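Local atomic coordinates of mannan endo-1,4-beta-mannosidase (Mytilus edulis, PDB entry 2C0H), a protein that hydrolyses internal beta-1,4-mannosidic linkages in the backbones of mannans, galactomannans and glucomannans. Residues G114-N125 with G190-A198. The protein carries 3 engineered substitutions. Residues are numbered along the deposited sequence; the frame is centred on the assembly and turned at random.
Sequences GAVKQSTHYRLN and GWAGHLYSA
The phenolic OH of Tyr196 is gripped by His121 and Asn125, one turn apart at the start of helix 121-129. Asn125 ND2 donates to it over 2.7 Å in a nearly straight bond (164°), with the oxygen close to the amide plane, and NE2 of His121 makes a 2.9 Å hydrogen bond to the same atom. Histidine and asparagine four residues apart face the same side of the helix, and both hold their CG anti to the backbone N (Asn125 chi1 179°), which carries the two groups to one oxygen. A tyrosine suits this place because its long rigid ring reaches across to the helix and presents the hydroxyl at its far end. Held at both nitrogens, by Glu69 OE1 and Tyr196 OH, the imidazole is probably restrained in its rotation. Beside it, Leu195 CD1 packs 3.8 Å from His121 NE2 and 4.0 Å from Lys117 CE, where the lysine's aliphatic stem supplies an apolar surface.

Near the barrel mouth, Trp191 NE1 donates to Ala115 O over 2.8 Å in a bent bond (147°), the oxygen at the indole edge but tilted somewhat from the ring plane. Trp191 CZ2 lies 3.9 Å from Ala115 CA, an approach the small methyl probably permits. Trp191, a probable substrate-binding residue, also touches Glu163, the likely proton donor. The Tyr196 bonds thus tie the loop before helix 198-215 to helix 121-129, while the Trp191 bond links two TIM-barrel loops and probably helps orient the indole in the mannan-binding cleft.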
loop_
_atom_site.group_PDB
_atom_site.type_symbol
_atom_site.label_atom_id
_atom_site.label_comp_id
_atom_site.label_asym_id
_atom_site.label_seq_id
_atom_site.Cartn_x
_atom_site.Cartn_y
_atom_site.Cartn_z
ATOM N N GLY A 114 0.139 -1.457 10.663
ATOM C CA GLY A 114 1.146 -1.484 11.723
ATOM C C GLY A 114 1.412 -0.149 12.415
ATOM O O GLY A 114 2.329 -0.045 13.227
ATOM N N ALA A 115 0.614 0.874 12.107
ATOM C CA ALA A 115 0.876 2.241 12.601
ATOM C C ALA A 115 0.258 2.544 13.966
ATOM O O ALA A 115 0.610 3.538 14.613
ATOM C CB ALA A 115 0.398 3.270 11.579
ATOM N N VAL A 116 -0.671 1.706 14.398
ATOM C CA VAL A 116 -1.347 1.889 15.667
ATOM C C VAL A 116 -1.645 0.518 16.244
ATOM O O VAL A 116 -1.882 -0.431 15.504
ATOM C CB VAL A 116 -2.619 2.750 15.514
ATOM C CG1 VAL A 116 -3.737 1.992 14.819
ATOM C CG2 VAL A 116 -3.061 3.297 16.886
ATOM N N LYS A 117 -1.590 0.432 17.562
ATOM C CA LYS A 117 -1.833 -0.794 18.290
ATOM C C LYS A 117 -3.061 -0.558 19.171
ATOM O O LYS A 117 -2.983 0.201 20.141
ATOM C CB LYS A 117 -0.593 -1.116 19.129
ATOM C CG LYS A 117 -0.629 -2.422 19.892
ATOM C CD LYS A 117 0.667 -2.637 20.653
ATOM C CE LYS A 117 0.696 -3.989 21.371
ATOM N NZ LYS A 117 -0.121 -3.994 22.613
ATOM N N GLN A 118 -4.186 -1.182 18.818
ATOM C CA GLN A 118 -5.450 -1.038 19.557
ATOM C C GLN A 118 -5.922 -2.385 20.137
ATOM O O GLN A 118 -5.130 -3.326 20.227
ATOM C CB GLN A 118 -6.509 -0.383 18.665
ATOM C CG GLN A 118 -5.987 0.874 17.975
ATOM C CD GLN A 118 -7.079 1.756 17.428
ATOM O OE1 GLN A 118 -7.770 1.400 16.474
ATOM N NE2 GLN A 118 -7.233 2.938 18.023
ATOM N N SER A 119 -7.188 -2.467 20.542
ATOM C CA SER A 119 -7.665 -3.568 21.392
ATOM C C SER A 119 -7.767 -4.942 20.738
ATOM O O SER A 119 -7.808 -5.951 21.456
ATOM C CB SER A 119 -9.020 -3.219 22.024
ATOM O OG SER A 119 -10.037 -3.107 21.052
ATOM N N THR A 120 -7.804 -5.005 19.411
ATOM C CA THR A 120 -7.790 -6.314 18.752
ATOM C C THR A 120 -6.415 -6.639 18.167
ATOM O O THR A 120 -6.296 -7.543 17.341
ATOM C CB THR A 120 -8.886 -6.447 17.664
ATOM O OG1 THR A 120 -8.564 -5.629 16.525
ATOM C CG2 THR A 120 -10.236 -6.035 18.207
ATOM N N HIS A 121 -5.373 -5.933 18.603
ATOM C CA HIS A 121 -4.023 -6.162 18.056
ATOM C C HIS A 121 -3.567 -7.602 18.196
ATOM O O HIS A 121 -2.814 -8.085 17.352
ATOM C CB HIS A 121 -2.945 -5.263 18.663
ATOM C CG HIS A 121 -1.618 -5.426 17.992
ATOM N ND1 HIS A 121 -1.387 -4.975 16.712
ATOM C CD2 HIS A 121 -0.487 -6.065 18.377
ATOM C CE1 HIS A 121 -0.157 -5.295 16.349
ATOM N NE2 HIS A 121 0.409 -5.960 17.339
ATOM N N TYR A 122 -3.986 -8.273 19.259
ATOM C CA TYR A 122 -3.624 -9.675 19.444
ATOM C C TYR A 122 -3.955 -10.547 18.228
ATOM O O TYR A 122 -3.257 -11.544 17.986
ATOM C CB TYR A 122 -4.294 -10.260 20.689
ATOM C CG TYR A 122 -5.806 -10.375 20.620
ATOM C CD1 TYR A 122 -6.426 -11.557 20.210
ATOM C CD2 TYR A 122 -6.626 -9.315 20.993
ATOM C CE1 TYR A 122 -7.806 -11.665 20.143
ATOM C CE2 TYR A 122 -8.013 -9.417 20.929
ATOM C CZ TYR A 122 -8.602 -10.599 20.502
ATOM O OH TYR A 122 -9.973 -10.711 20.437
ATOM N N ARG A 123 -5.006 -10.199 17.481
ATOM C CA ARG A 123 -5.394 -10.981 16.285
ATOM C C ARG A 123 -4.289 -10.883 15.234
ATOM O O ARG A 123 -3.804 -11.898 14.716
ATOM C CB ARG A 123 -6.754 -10.537 15.716
ATOM C CG ARG A 123 -7.947 -10.889 16.618
ATOM C CD ARG A 123 -9.269 -10.290 16.135
ATOM N NE ARG A 123 -10.305 -10.484 17.150
ATOM C CZ ARG A 123 -11.493 -9.887 17.183
ATOM N NH1 ARG A 123 -11.869 -9.020 16.251
ATOM N NH2 ARG A 123 -12.322 -10.162 18.178
ATOM N N LEU A 124 -3.879 -9.668 14.900
ATOM C CA LEU A 124 -2.777 -9.478 13.965
ATOM C C LEU A 124 -1.454 -10.026 14.513
ATOM O O LEU A 124 -0.667 -10.624 13.786
ATOM C CB LEU A 124 -2.649 -7.983 13.604
ATOM C CG LEU A 124 -1.478 -7.561 12.726
ATOM C CD1 LEU A 124 -1.449 -8.270 11.393
ATOM C CD2 LEU A 124 -1.556 -6.056 12.496
ATOM N N ASN A 125 -1.199 -9.823 15.804
ATOM C CA ASN A 125 0.016 -10.305 16.454
ATOM C C ASN A 125 0.262 -11.792 16.226
ATOM O O ASN A 125 1.383 -12.206 15.930
ATOM C CB ASN A 125 -0.018 -10.023 17.956
ATOM C CG ASN A 125 1.221 -10.527 18.657
ATOM O OD1 ASN A 125 1.193 -11.560 19.327
ATOM N ND2 ASN A 125 2.325 -9.835 18.478
ATOM N N GLY A 190 9.285 2.197 15.478
ATOM C CA GLY A 190 8.856 1.477 16.675
ATOM C C GLY A 190 7.965 2.295 17.597
ATOM O O GLY A 190 7.806 1.955 18.766
ATOM N N TRP A 191 7.340 3.342 17.061
ATOM C CA TRP A 191 6.467 4.214 17.869
ATOM C C TRP A 191 5.251 3.545 18.504
ATOM O O TRP A 191 4.778 3.998 19.552
ATOM C CB TRP A 191 5.987 5.434 17.061
ATOM C CG TRP A 191 5.047 5.130 15.924
ATOM C CD1 TRP A 191 3.679 5.052 15.971
ATOM C CD2 TRP A 191 5.409 4.869 14.560
ATOM N NE1 TRP A 191 3.174 4.761 14.729
ATOM C CE2 TRP A 191 4.212 4.635 13.846
ATOM C CE3 TRP A 191 6.629 4.810 13.875
ATOM C CZ2 TRP A 191 4.197 4.354 12.471
ATOM C CZ3 TRP A 191 6.614 4.526 12.511
ATOM C CH2 TRP A 191 5.408 4.298 11.829
ATOM N N ALA A 192 4.722 2.495 17.883
ATOM C CA ALA A 192 3.558 1.783 18.425
ATOM C C ALA A 192 3.974 0.638 19.350
ATOM O O ALA A 192 3.118 0.042 20.009
ATOM C CB ALA A 192 2.674 1.275 17.303
ATOM N N GLY A 193 5.272 0.344 19.390
ATOM C CA GLY A 193 5.850 -0.703 20.254
ATOM C C GLY A 193 7.054 -1.350 19.598
ATOM O O GLY A 193 7.102 -1.462 18.382
ATOM N N HIS A 194 8.034 -1.773 20.390
ATOM C CA HIS A 194 9.207 -2.480 19.870
ATOM C C HIS A 194 8.864 -3.974 19.860
ATOM O O HIS A 194 9.349 -4.736 20.712
ATOM C CB HIS A 194 10.446 -2.206 20.732
ATOM C CG HIS A 194 10.940 -0.789 20.661
ATOM N ND1 HIS A 194 12.148 -0.387 21.190
ATOM C CD2 HIS A 194 10.391 0.315 20.099
ATOM C CE1 HIS A 194 12.311 0.910 20.977
ATOM N NE2 HIS A 194 11.259 1.359 20.316
ATOM N N LEU A 195 8.041 -4.387 18.895
ATOM C CA LEU A 195 7.383 -5.705 18.933
ATOM C C LEU A 195 8.040 -6.775 18.077
ATOM O O LEU A 195 8.180 -7.909 18.526
ATOM C CB LEU A 195 5.919 -5.600 18.514
ATOM C CG LEU A 195 5.075 -4.545 19.231
ATOM C CD1 LEU A 195 3.634 -4.633 18.754
ATOM C CD2 LEU A 195 5.180 -4.716 20.718
ATOM N N TYR A 196 8.413 -6.419 16.851
ATOM C CA TYR A 196 8.801 -7.403 15.833
ATOM C C TYR A 196 10.187 -7.134 15.279
ATOM O O TYR A 196 10.578 -5.989 15.074
ATOM C CB TYR A 196 7.777 -7.427 14.686
ATOM C CG TYR A 196 6.355 -7.553 15.184
ATOM C CD1 TYR A 196 5.973 -8.624 15.991
ATOM C CD2 TYR A 196 5.404 -6.596 14.898
ATOM C CE1 TYR A 196 4.682 -8.739 16.481
ATOM C CE2 TYR A 196 4.118 -6.696 15.387
ATOM C CZ TYR A 196 3.753 -7.776 16.180
ATOM O OH TYR A 196 2.473 -7.875 16.670
ATOM N N SER A 197 10.949 -8.197 15.043
ATOM C CA SER A 197 12.238 -8.044 14.398
ATOM C C SER A 197 12.065 -7.766 12.907
ATOM O O SER A 197 11.016 -8.043 12.337
ATOM C CB SER A 197 13.076 -9.304 14.577
ATOM O OG SER A 197 12.475 -10.411 13.944
ATOM N N ALA A 198 13.107 -7.230 12.283
ATOM C CA ALA A 198 13.107 -7.046 10.834
ATOM C C ALA A 198 12.825 -8.355 10.105
ATOM O O ALA A 198 12.077 -8.371 9.134
ATOM C CB ALA A 198 14.426 -6.457 10.363
#